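Local coordinates for protein arylesterase (Agrobacterium tumefaciens, PDB 3DCI) that probably hydrolyses ester bonds as a putative arylesterase of the SGNH (GDSL-like) hydrolase family, and binds a zinc ion, at residues T74-D78 and A124-M129; C98-L102 and F139-P143; P166-R170 and V205-H209. One frame throughout, in Å; residues are numbered along the deposited sequence.

Interaction 1. Residues T74-D78 and A124-M129; sequences TTCYD and AAVSGM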
ATOM      1  N   THR A  74      -5.820   9.827  12.196  1.00 26.96           N
ATOM      2  CA  THR A  74      -6.482  10.820  11.358  1.00 27.31           C
ATOM      3  C   THR A  74      -7.818  10.212  10.913  1.00 27.83           C
ATOM      4  O   THR A  74      -8.050   9.038  11.116  1.00 28.06           O
ATOM      5  CB  THR A  74      -5.650  11.094  10.094  1.00 27.34           C
ATOM      6  OG1 THR A  74      -5.620   9.926   9.255  1.00 28.69           O
ATOM      7  CG2 THR A  74      -4.233  11.464  10.447  1.00 26.50           C
ATOM      8  N   THR A  75      -8.692  11.008  10.312  1.00 27.92           N
ATOM      9  CA  THR A  75      -9.924  10.480   9.778  1.00 28.50           C
ATOM     10  C   THR A  75      -9.626   9.480   8.647  1.00 28.92           C
ATOM     11  O   THR A  75     -10.089   8.345   8.698  1.00 29.45           O
ATOM     12  CB  THR A  75     -10.859  11.609   9.271  1.00 28.62           C
ATOM     13  OG1 THR A  75     -10.150  12.421   8.311  1.00 27.46           O
ATOM     14  CG2 THR A  75     -11.391  12.436  10.456  1.00 27.56           C
ATOM     15  N   CYS A  76      -8.858   9.896   7.636  1.00 29.61           N
ATOM     16  CA  CYS A  76      -8.660   9.036   6.457  1.00 29.78           C
ATOM     17  C   CYS A  76      -7.352   9.302   5.732  1.00 29.82           C
ATOM     18  O   CYS A  76      -7.251   9.074   4.522  1.00 30.09           O
ATOM     19  CB  CYS A  76      -9.843   9.186   5.486  1.00 30.18           C
ATOM     20  SG  CYS A  76      -9.937  10.800   4.694  1.00 31.74           S
ATOM     21  N   TYR A  77      -6.340   9.741   6.476  1.00 29.47           N
ATOM     22  CA  TYR A  77      -5.079  10.158   5.881  1.00 30.18           C
ATOM     23  C   TYR A  77      -3.965   9.256   6.401  1.00 30.23           C
ATOM     24  O   TYR A  77      -3.876   8.989   7.594  1.00 29.43           O
ATOM     25  CB  TYR A  77      -4.821  11.665   6.134  1.00 30.41           C
ATOM     26  CG  TYR A  77      -5.988  12.475   5.628  1.00 29.80           C
ATOM     27  CD1 TYR A  77      -6.226  12.599   4.250  1.00 31.58           C
ATOM     28  CD2 TYR A  77      -6.926  13.012   6.512  1.00 30.53           C
ATOM     29  CE1 TYR A  77      -7.345  13.286   3.758  1.00 30.54           C
ATOM     30  CE2 TYR A  77      -8.042  13.712   6.037  1.00 31.11           C
ATOM     31  CZ  TYR A  77      -8.258  13.850   4.668  1.00 30.80           C
ATOM     32  OH  TYR A  77      -9.379  14.537   4.212  1.00 29.89           O
ATOM     33  N   ASP A  78      -3.148   8.745   5.492  1.00 30.53           N
ATOM     34  CA  ASP A  78      -2.007   7.934   5.908  1.00 31.13           C
ATOM     35  C   ASP A  78      -1.062   8.840   6.672  1.00 30.98           C
ATOM     36  O   ASP A  78      -0.903  10.023   6.344  1.00 30.38           O
ATOM     37  CB  ASP A  78      -1.294   7.308   4.710  1.00 32.02           C
ATOM     38  CG  ASP A  78      -2.139   6.265   3.976  1.00 34.15           C
ATOM     39  OD1 ASP A  78      -3.138   5.760   4.538  1.00 36.75           O
ATOM     40  OD2 ASP A  78      -1.766   5.929   2.822  1.00 37.63           O
ATOM     41  N   ALA A 124     -10.096  19.155   5.455  1.00 28.14           N
ATOM     42  CA  ALA A 124      -9.664  17.767   5.407  1.00 27.23           C
ATOM     43  C   ALA A 124     -10.329  16.910   6.503  1.00 26.34           C
ATOM     44  O   ALA A 124     -10.627  15.721   6.286  1.00 26.23           O
ATOM     45  CB  ALA A 124      -8.096  17.675   5.488  1.00 26.85           C
ATOM     46  N   ALA A 125     -10.552  17.498   7.674  1.00 25.58           N
ATOM     47  CA  ALA A 125     -11.198  16.777   8.759  1.00 25.39           C
ATOM     48  C   ALA A 125     -12.662  16.492   8.447  1.00 25.12           C
ATOM     49  O   ALA A 125     -13.107  15.363   8.654  1.00 23.28           O
ATOM     50  CB  ALA A 125     -11.065  17.501  10.088  1.00 24.68           C
ATOM     51  N   VAL A 126     -13.407  17.486   7.968  1.00 25.32           N
ATOM     52  CA  VAL A 126     -14.821  17.241   7.623  1.00 26.13           C
ATOM     53  C   VAL A 126     -14.981  16.223   6.442  1.00 26.34           C
ATOM     54  O   VAL A 126     -15.835  15.345   6.500  1.00 26.10           O
ATOM     55  CB  VAL A 126     -15.635  18.553   7.379  1.00 26.31           C
ATOM     56  CG1 VAL A 126     -15.236  19.231   6.117  1.00 28.15           C
ATOM     57  CG2 VAL A 126     -17.157  18.245   7.361  1.00 26.81           C
ATOM     58  N   SER A 127     -14.154  16.348   5.402  1.00 26.25           N
ATOM     59  CA  SER A 127     -14.138  15.384   4.289  1.00 26.48           C
ATOM     60  C   SER A 127     -13.876  13.973   4.776  1.00 25.66           C
ATOM     61  O   SER A 127     -14.509  13.029   4.318  1.00 25.28           O
ATOM     62  CB  SER A 127     -13.059  15.737   3.265  1.00 26.26           C
ATOM     63  OG  SER A 127     -13.400  16.948   2.645  1.00 32.00           O
ATOM     64  N   GLY A 128     -12.919  13.831   5.688  1.00 25.48           N
ATOM     65  CA  GLY A 128     -12.565  12.539   6.220  1.00 24.61           C
ATOM     66  C   GLY A 128     -13.685  11.984   7.080  1.00 25.33           C
ATOM     67  O   GLY A 128     -14.009  10.802   7.003  1.00 23.89           O
HETATM   68  N   MSE A 129     -14.285  12.840   7.908  1.00 25.66           N
HETATM   69  CA  MSE A 129     -15.421  12.423   8.719  1.00 25.51           C
HETATM   70  C   MSE A 129     -16.598  11.961   7.868  1.00 25.27           C
HETATM   71  O   MSE A 129     -17.303  11.022   8.255  1.00 25.06           O
HETATM   72  CB  MSE A 129     -15.856  13.537   9.652  1.00 25.33           C
HETATM   73  CG  MSE A 129     -16.866  13.089  10.695  1.00 27.25           C
HETATM   74 SE   MSE A 129     -16.209  11.704  11.946  0.80 33.89          SE
HETATM   75  CE  MSE A 129     -15.088  12.776  13.097  1.00 24.91           C
TER
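The loop-on-helix packing of the SGNH hydrolase fold is illustrated where Thr75, Cys76 and Tyr77, in the loop after strand 63-69, settle on helix 122-138 around Gly128. At Gly128 the helix presents no side chain, and the loop comes so close that the CA atoms of Thr75 and Gly128 are 4.9 Å apart. Thr75 OG1 packs 3.2 Å from Gly128 CA, and its hydrogen bond goes to Asp113 OD2; the methyl CG2 faces the turn between Ala125 and Met129. Cys76 SG approaches the same glycine, 3.5 Å from Gly128 CA, and lies over one face of the Tyr77 ring, toward the rim. The hydroxyl of Tyr77 donates to the helix carbonyl, with Tyr77 OH 2.7 Å from Ala124 O. The donor is tilted 17° from the carbonyl plane. Ala124 CB lies 3.6 Å from Tyr77 OH, beside this bond. Ala81 and Val117 of a neighbouring subunit pack on Cys76 and Tyr77, respectively. Ala124 O accepts from both Tyr77 OH and Gly128 N, so the buried phenol is satisfied by a carbonyl that keeps its i to i+4 helical bond.

Interaction 2. Residues C98-L102 and F139-P143; sequences CHMPL and FIYKP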
ATOM      1  N   CYS A  98     -14.319  -6.447  13.882  1.00 26.15           N
ATOM      2  CA  CYS A  98     -13.970  -7.091  15.135  1.00 26.11           C
ATOM      3  C   CYS A  98     -15.118  -7.031  16.146  1.00 25.53           C
ATOM      4  O   CYS A  98     -15.262  -7.924  16.988  1.00 24.25           O
ATOM      5  CB  CYS A  98     -12.743  -6.448  15.753  1.00 25.88           C
ATOM      6  SG  CYS A  98     -11.203  -7.001  14.988  1.00 27.59           S
ATOM      7  N   HIS A  99     -15.902  -5.967  16.076  1.00 25.53           N
ATOM      8  CA  HIS A  99     -16.856  -5.693  17.148  1.00 26.05           C
ATOM      9  C   HIS A  99     -18.310  -5.741  16.729  1.00 26.20           C
ATOM     10  O   HIS A  99     -19.181  -5.704  17.575  1.00 25.86           O
ATOM     11  CB  HIS A  99     -16.518  -4.362  17.809  1.00 26.21           C
ATOM     12  CG  HIS A  99     -15.147  -4.340  18.396  1.00 26.59           C
ATOM     13  ND1 HIS A  99     -14.777  -5.181  19.425  1.00 26.89           N
ATOM     14  CD2 HIS A  99     -14.032  -3.654  18.048  1.00 27.23           C
ATOM     15  CE1 HIS A  99     -13.498  -4.989  19.703  1.00 29.64           C
ATOM     16  NE2 HIS A  99     -13.023  -4.073  18.880  1.00 29.35           N
HETATM   17  N   MSE A 100     -18.582  -5.833  15.439  1.00 26.11           N
HETATM   18  CA  MSE A 100     -19.954  -6.069  14.992  1.00 27.23           C
HETATM   19  C   MSE A 100     -20.550  -7.336  15.613  1.00 26.60           C
HETATM   20  O   MSE A 100     -19.829  -8.289  15.881  1.00 26.03           O
HETATM   21  CB  MSE A 100     -20.019  -6.195  13.477  1.00 26.46           C
HETATM   22  CG  MSE A 100     -19.328  -7.420  12.908  1.00 27.21           C
HETATM   23 SE   MSE A 100     -19.297  -7.313  10.973  0.80 30.40          SE
HETATM   24  CE  MSE A 100     -18.348  -8.954  10.545  1.00 27.23           C
ATOM     25  N   PRO A 101     -21.870  -7.363  15.817  1.00 26.89           N
ATOM     26  CA  PRO A 101     -22.811  -6.272  15.609  1.00 26.82           C
ATOM     27  C   PRO A 101     -22.724  -5.152  16.663  1.00 26.48           C
ATOM     28  O   PRO A 101     -22.601  -5.401  17.860  1.00 27.41           O
ATOM     29  CB  PRO A 101     -24.172  -6.973  15.634  1.00 27.08           C
ATOM     30  CG  PRO A 101     -23.998  -8.100  16.580  1.00 28.21           C
ATOM     31  CD  PRO A 101     -22.561  -8.597  16.240  1.00 28.05           C
ATOM     32  N   LEU A 102     -22.801  -3.921  16.187  1.00 26.12           N
ATOM     33  CA  LEU A 102     -22.651  -2.731  17.007  1.00 25.99           C
ATOM     34  C   LEU A 102     -23.953  -1.926  16.951  1.00 26.25           C
ATOM     35  O   LEU A 102     -24.580  -1.808  15.900  1.00 24.15           O
ATOM     36  CB  LEU A 102     -21.521  -1.888  16.462  1.00 26.23           C
ATOM     37  CG  LEU A 102     -20.113  -2.334  16.828  1.00 25.18           C
ATOM     38  CD1 LEU A 102     -19.139  -1.730  15.822  1.00 27.35           C
ATOM     39  CD2 LEU A 102     -19.812  -1.955  18.307  1.00 24.94           C
ATOM     40  N   PHE A 139     -20.972  -0.535   5.421  1.00 25.03           N
ATOM     41  CA  PHE A 139     -20.156  -1.734   5.709  1.00 25.36           C
ATOM     42  C   PHE A 139     -20.941  -3.041   5.558  1.00 25.43           C
ATOM     43  O   PHE A 139     -22.130  -3.058   5.777  1.00 25.89           O
ATOM     44  CB  PHE A 139     -19.599  -1.637   7.117  1.00 25.30           C
ATOM     45  CG  PHE A 139     -18.436  -2.563   7.410  1.00 25.01           C
ATOM     46  CD1 PHE A 139     -17.163  -2.238   6.991  1.00 25.06           C
ATOM     47  CD2 PHE A 139     -18.621  -3.720   8.139  1.00 25.82           C
ATOM     48  CE1 PHE A 139     -16.089  -3.040   7.278  1.00 27.89           C
ATOM     49  CE2 PHE A 139     -17.550  -4.544   8.451  1.00 27.36           C
ATOM     50  CZ  PHE A 139     -16.267  -4.203   8.014  1.00 26.12           C
ATOM     51  N   ILE A 140     -20.278  -4.129   5.196  1.00 26.35           N
ATOM     52  CA  ILE A 140     -20.956  -5.453   5.098  1.00 26.80           C
ATOM     53  C   ILE A 140     -20.944  -6.068   6.488  1.00 26.48           C
ATOM     54  O   ILE A 140     -19.956  -6.681   6.897  1.00 27.50           O
ATOM     55  CB  ILE A 140     -20.268  -6.425   4.090  1.00 26.99           C
ATOM     56  CG1 ILE A 140     -20.141  -5.762   2.710  1.00 28.52           C
ATOM     57  CG2 ILE A 140     -21.074  -7.756   3.965  1.00 27.36           C
ATOM     58  CD1 ILE A 140     -21.491  -5.444   2.027  1.00 25.18           C
ATOM     59  N   TYR A 141     -22.023  -5.845   7.221  1.00 26.54           N
ATOM     60  CA  TYR A 141     -22.170  -6.347   8.580  1.00 26.66           C
ATOM     61  C   TYR A 141     -22.730  -7.782   8.585  1.00 26.98           C
ATOM     62  O   TYR A 141     -23.391  -8.218   7.626  1.00 26.47           O
ATOM     63  CB  TYR A 141     -23.075  -5.415   9.400  1.00 25.80           C
ATOM     64  CG  TYR A 141     -22.522  -4.000   9.618  1.00 24.22           C
ATOM     65  CD1 TYR A 141     -21.470  -3.769  10.480  1.00 26.40           C
ATOM     66  CD2 TYR A 141     -23.091  -2.902   8.985  1.00 25.01           C
ATOM     67  CE1 TYR A 141     -20.981  -2.484  10.697  1.00 26.04           C
ATOM     68  CE2 TYR A 141     -22.601  -1.629   9.171  1.00 23.13           C
ATOM     69  CZ  TYR A 141     -21.543  -1.421  10.017  1.00 24.23           C
ATOM     70  OH  TYR A 141     -21.054  -0.150  10.207  1.00 25.23           O
ATOM     71  N   LYS A 142     -22.419  -8.513   9.651  1.00 27.49           N
ATOM     72  CA  LYS A 142     -23.022  -9.816   9.932  1.00 28.61           C
ATOM     73  C   LYS A 142     -23.840  -9.654  11.207  1.00 28.78           C
ATOM     74  O   LYS A 142     -23.266  -9.457  12.294  1.00 28.45           O
ATOM     75  CB  LYS A 142     -21.958 -10.918  10.113  1.00 29.10           C
ATOM     76  CG  LYS A 142     -20.980 -11.094   8.958  1.00 29.89           C
ATOM     77  CD  LYS A 142     -19.948 -12.142   9.343  1.00 30.14           C
ATOM     78  CE  LYS A 142     -18.995 -12.449   8.207  1.00 31.44           C
ATOM     79  NZ  LYS A 142     -19.622 -13.388   7.243  1.00 31.42           N
ATOM     80  N   PRO A 143     -25.192  -9.645  11.083  1.00 29.31           N
ATOM     81  CA  PRO A 143     -25.988  -9.698   9.860  1.00 29.42           C
ATOM     82  C   PRO A 143     -26.048  -8.340   9.171  1.00 30.28           C
ATOM     83  O   PRO A 143     -25.713  -7.310   9.784  1.00 30.16           O
ATOM     84  CB  PRO A 143     -27.373 -10.073  10.367  1.00 29.83           C
ATOM     85  CG  PRO A 143     -27.453  -9.453  11.708  1.00 29.11           C
ATOM     86  CD  PRO A 143     -26.049  -9.503  12.274  1.00 29.50           C
TER
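Met100, present as selenomethionine, makes Met-aromatic contacts with Phe139 and Tyr141. Its SE lies at the edge of the Phe139 ring, 5.5 Å from the centroid, with Phe139 CE2 the nearest ring atom at 4.1 Å. Toward Tyr141 the approach is oblique, 75° off the ring normal. The first torsion (chi1 67°) sets Met100 CG between the backbone N and the carbonyl carbon, and the chain then runs fully extended to carry SE to the 139-143 segment. Phe139 CB, not its ring, rests over one face of the Tyr141 ring, toward the rim, and the Tyr141 hydroxyl bonds to Val136 O.

In the three-layer alpha/beta/alpha fold of SGNH hydrolases, segment 98-102 spans the end of helix 88-99 and segment 139-143 follows helix 122-138, before the chain enters the neighbouring parallel strands 104-108 and 149-154.

Apolar packing continues at the tip and root of Met100. The methyl CE lies 3.7 Å from Lys142 CG, against the aliphatic part of the lysine, and Met100 CB lies 4.1 Å from Tyr141 CD1.

Polar atoms form no hydrogen bond across the contact. Met100 SE lies 3.6 Å from Lys142 N, which is buried without a partner in the model. Met100 O accepts a bond from Trp35 of a neighbouring subunit, which also packs Pro83 on Phe139.

Interaction 3. Residues P166-R170 and V205-H209; sequences PAGGR and VDGVH. With ACY (acetic acid), chain M.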
ATOM      1  N   PRO A 166      -0.269  26.097  19.671  1.00 33.81           N
ATOM      2  CA  PRO A 166      -0.433  24.690  20.027  1.00 32.95           C
ATOM      3  C   PRO A 166       0.711  23.826  19.483  1.00 32.57           C
ATOM      4  O   PRO A 166       1.391  24.206  18.529  1.00 31.15           O
ATOM      5  CB  PRO A 166      -1.772  24.299  19.380  1.00 32.85           C
ATOM      6  CG  PRO A 166      -2.385  25.581  18.868  1.00 33.49           C
ATOM      7  CD  PRO A 166      -1.265  26.538  18.678  1.00 33.95           C
ATOM      8  N   ALA A 167       0.897  22.663  20.098  1.00 32.33           N
ATOM      9  CA  ALA A 167       1.896  21.705  19.652  1.00 32.15           C
ATOM     10  C   ALA A 167       1.583  21.215  18.232  1.00 31.75           C
ATOM     11  O   ALA A 167       0.424  21.172  17.810  1.00 30.66           O
ATOM     12  CB  ALA A 167       1.949  20.527  20.609  1.00 32.01           C
ATOM     13  N   GLY A 168       2.637  20.875  17.498  1.00 31.43           N
ATOM     14  CA  GLY A 168       2.490  20.193  16.218  1.00 31.25           C
ATOM     15  C   GLY A 168       2.111  21.093  15.063  1.00 31.12           C
ATOM     16  O   GLY A 168       1.650  20.605  14.039  1.00 31.26           O
ATOM     17  N   GLY A 169       2.302  22.401  15.229  1.00 30.11           N
ATOM     18  CA  GLY A 169       1.984  23.377  14.198  1.00 30.43           C
ATOM     19  C   GLY A 169       0.497  23.553  13.909  1.00 30.21           C
ATOM     20  O   GLY A 169       0.137  24.154  12.893  1.00 29.72           O
ATOM     21  N   ARG A 170      -0.362  23.051  14.795  1.00 29.69           N
ATOM     22  CA  ARG A 170      -1.806  23.180  14.593  1.00 30.13           C
ATOM     23  C   ARG A 170      -2.260  24.624  14.821  1.00 30.24           C
ATOM     24  O   ARG A 170      -1.692  25.348  15.620  1.00 29.32           O
ATOM     25  CB  ARG A 170      -2.596  22.236  15.492  1.00 30.04           C
ATOM     26  CG  ARG A 170      -2.278  20.736  15.290  1.00 30.32           C
ATOM     27  CD  ARG A 170      -3.017  19.927  16.329  1.00 30.59           C
ATOM     28  NE  ARG A 170      -2.769  18.474  16.321  1.00 30.61           N
ATOM     29  CZ  ARG A 170      -1.724  17.869  16.884  1.00 30.18           C
ATOM     30  NH1 ARG A 170      -0.732  18.559  17.426  1.00 29.82           N
ATOM     31  NH2 ARG A 170      -1.642  16.552  16.849  1.00 30.28           N
ATOM     32  N   VAL A 205      -0.467  22.848  28.836  1.00 29.23           N
ATOM     33  CA  VAL A 205       0.824  22.159  28.870  1.00 29.18           C
ATOM     34  C   VAL A 205       1.349  21.905  27.445  1.00 28.95           C
ATOM     35  O   VAL A 205       2.536  22.057  27.180  1.00 28.54           O
ATOM     36  CB  VAL A 205       0.732  20.827  29.674  1.00 29.26           C
ATOM     37  CG1 VAL A 205       1.930  19.943  29.413  1.00 29.56           C
ATOM     38  CG2 VAL A 205       0.633  21.115  31.169  1.00 29.35           C
ATOM     39  N   ASP A 206       0.464  21.521  26.526  1.00 29.06           N
ATOM     40  CA  ASP A 206       0.859  21.426  25.121  1.00 29.14           C
ATOM     41  C   ASP A 206      -0.103  22.065  24.126  1.00 29.04           C
ATOM     42  O   ASP A 206       0.173  22.064  22.927  1.00 29.38           O
ATOM     43  CB  ASP A 206       1.161  19.972  24.737  1.00 29.49           C
ATOM     44  CG  ASP A 206      -0.060  19.099  24.689  1.00 29.42           C
ATOM     45  OD1 ASP A 206      -1.200  19.569  24.883  1.00 27.56           O
ATOM     46  OD2 ASP A 206       0.141  17.908  24.429  1.00 31.60           O
ATOM     47  N   GLY A 207      -1.204  22.621  24.613  1.00 28.71           N
ATOM     48  CA  GLY A 207      -2.203  23.247  23.756  1.00 28.78           C
ATOM     49  C   GLY A 207      -3.101  22.297  22.986  1.00 28.24           C
ATOM     50  O   GLY A 207      -3.963  22.744  22.240  1.00 27.75           O
ATOM     51  N   VAL A 208      -2.929  20.988  23.165  1.00 29.20           N
ATOM     52  CA  VAL A 208      -3.592  20.001  22.294  1.00 29.12           C
ATOM     53  C   VAL A 208      -4.327  18.872  23.057  1.00 29.53           C
ATOM     54  O   VAL A 208      -5.497  18.595  22.795  1.00 29.28           O
ATOM     55  CB  VAL A 208      -2.573  19.401  21.280  1.00 29.69           C
ATOM     56  CG1 VAL A 208      -3.198  18.273  20.454  1.00 29.03           C
ATOM     57  CG2 VAL A 208      -2.000  20.519  20.385  1.00 28.03           C
ATOM     58  N   HIS A 209      -3.641  18.240  23.999  1.00 29.98           N
ATOM     59  CA  HIS A 209      -4.168  17.084  24.717  1.00 30.41           C
ATOM     60  C   HIS A 209      -4.970  17.467  25.947  1.00 30.08           C
ATOM     61  O   HIS A 209      -5.029  18.629  26.297  1.00 29.37           O
ATOM     62  CB  HIS A 209      -3.022  16.127  25.076  1.00 31.52           C
ATOM     63  CG  HIS A 209      -2.380  15.528  23.871  1.00 33.89           C
ATOM     64  ND1 HIS A 209      -1.206  16.015  23.334  1.00 35.97           N
ATOM     65  CD2 HIS A 209      -2.793  14.538  23.046  1.00 35.58           C
ATOM     66  CE1 HIS A 209      -0.914  15.333  22.239  1.00 37.93           C
ATOM     67  NE2 HIS A 209      -1.857  14.429  22.041  1.00 35.45           N
TER
HETATM   68  C   ACY M 220      -3.319  12.756  19.103  1.00 31.61           C
HETATM   69  O   ACY M 220      -3.622  11.646  18.661  1.00 29.96           O
HETATM   70  OXT ACY M 220      -2.162  13.008  19.491  1.00 33.12           O
HETATM   71  CH3 ACY M 220      -4.352  13.865  19.178  1.00 32.23           C
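Val208 and Ala167 meet at the centre of this contact, where two loops are joined by one backbone bond and a branched side chain. Ala167 N donates to Asp206 O at 3.0 Å, nearly in line with the carbonyl. Val208 CG2 packs 3.9 Å from Pro166 CB. The same methyl, Val208 CG2, lies 3.6 Å from Ala167 O. The other methyl, CG1, is anti to the backbone N (chi1 174°) and serves two flat groups at once: it lies over the centre of the Arg170 guanidinium, 3.8 Å above its plane, and over the centre of the His209 ring.

The next shell fixes those groups. Arg170 is extended from CG to NE and folds back on its own loop, NH1 donating to Ala167 O at 2.9 Å; the oxygen lies in the guanidinium plane, although the donor stands 57° above the carbonyl plane. NE and NH2 are held by Thr111 O and Asn112 OD1, which fix the group's rotation. The two oxygens of Asp206 have different partners. OD1 accepts from two backbone nitrogens: the Val208 N bond makes an Asx turn and the His209 N bond extends it to an Asx motif, together orienting the carboxylate. His209 ND1 donates a hydrogen bond to Asp206 OD2 at 2.6 Å on its syn side, within 1° of the imidazole plane.

At the far edge of that ring, His209 NE2 donates to OXT of an acetic acid molecule at 2.9 Å, probably a guest from the crystallisation liquor, which is also bonded to Ser32 N, Gly72 N and Asn112 ND2. Asp206, His209 and Ser32 are placed as in a Ser-His-Asp triad, which probably forms the active site, and the Ser, Gly and Asn donors resemble the oxyanion hole of SGNH hydrolases, whose Asp-X-X-His signature recurs here.

How the interactions relate
From the N terminus, residues 74-78 follow strand 63-69, and interaction 1 closes the chain back on them from helix 122-138. Before it does, residues 98-102 leave helix 88-99; their partner, 139-143, comes only after helix 122-138 ends. Interactions 1 and 2 therefore cross, their segments alternating, with helix 122-138 gripped near its beginning by one and followed at its end by the other. Interaction 2 joins the end of helix 88-99 to the loop that leads from helix 122-138 to strand 149-154. Interaction 3 opens later, in series with both, and joins the loops after strands 149-154 and 192-195. Its centre is about 36 Å from that of interaction 2, on the opposite side of the chain's centre.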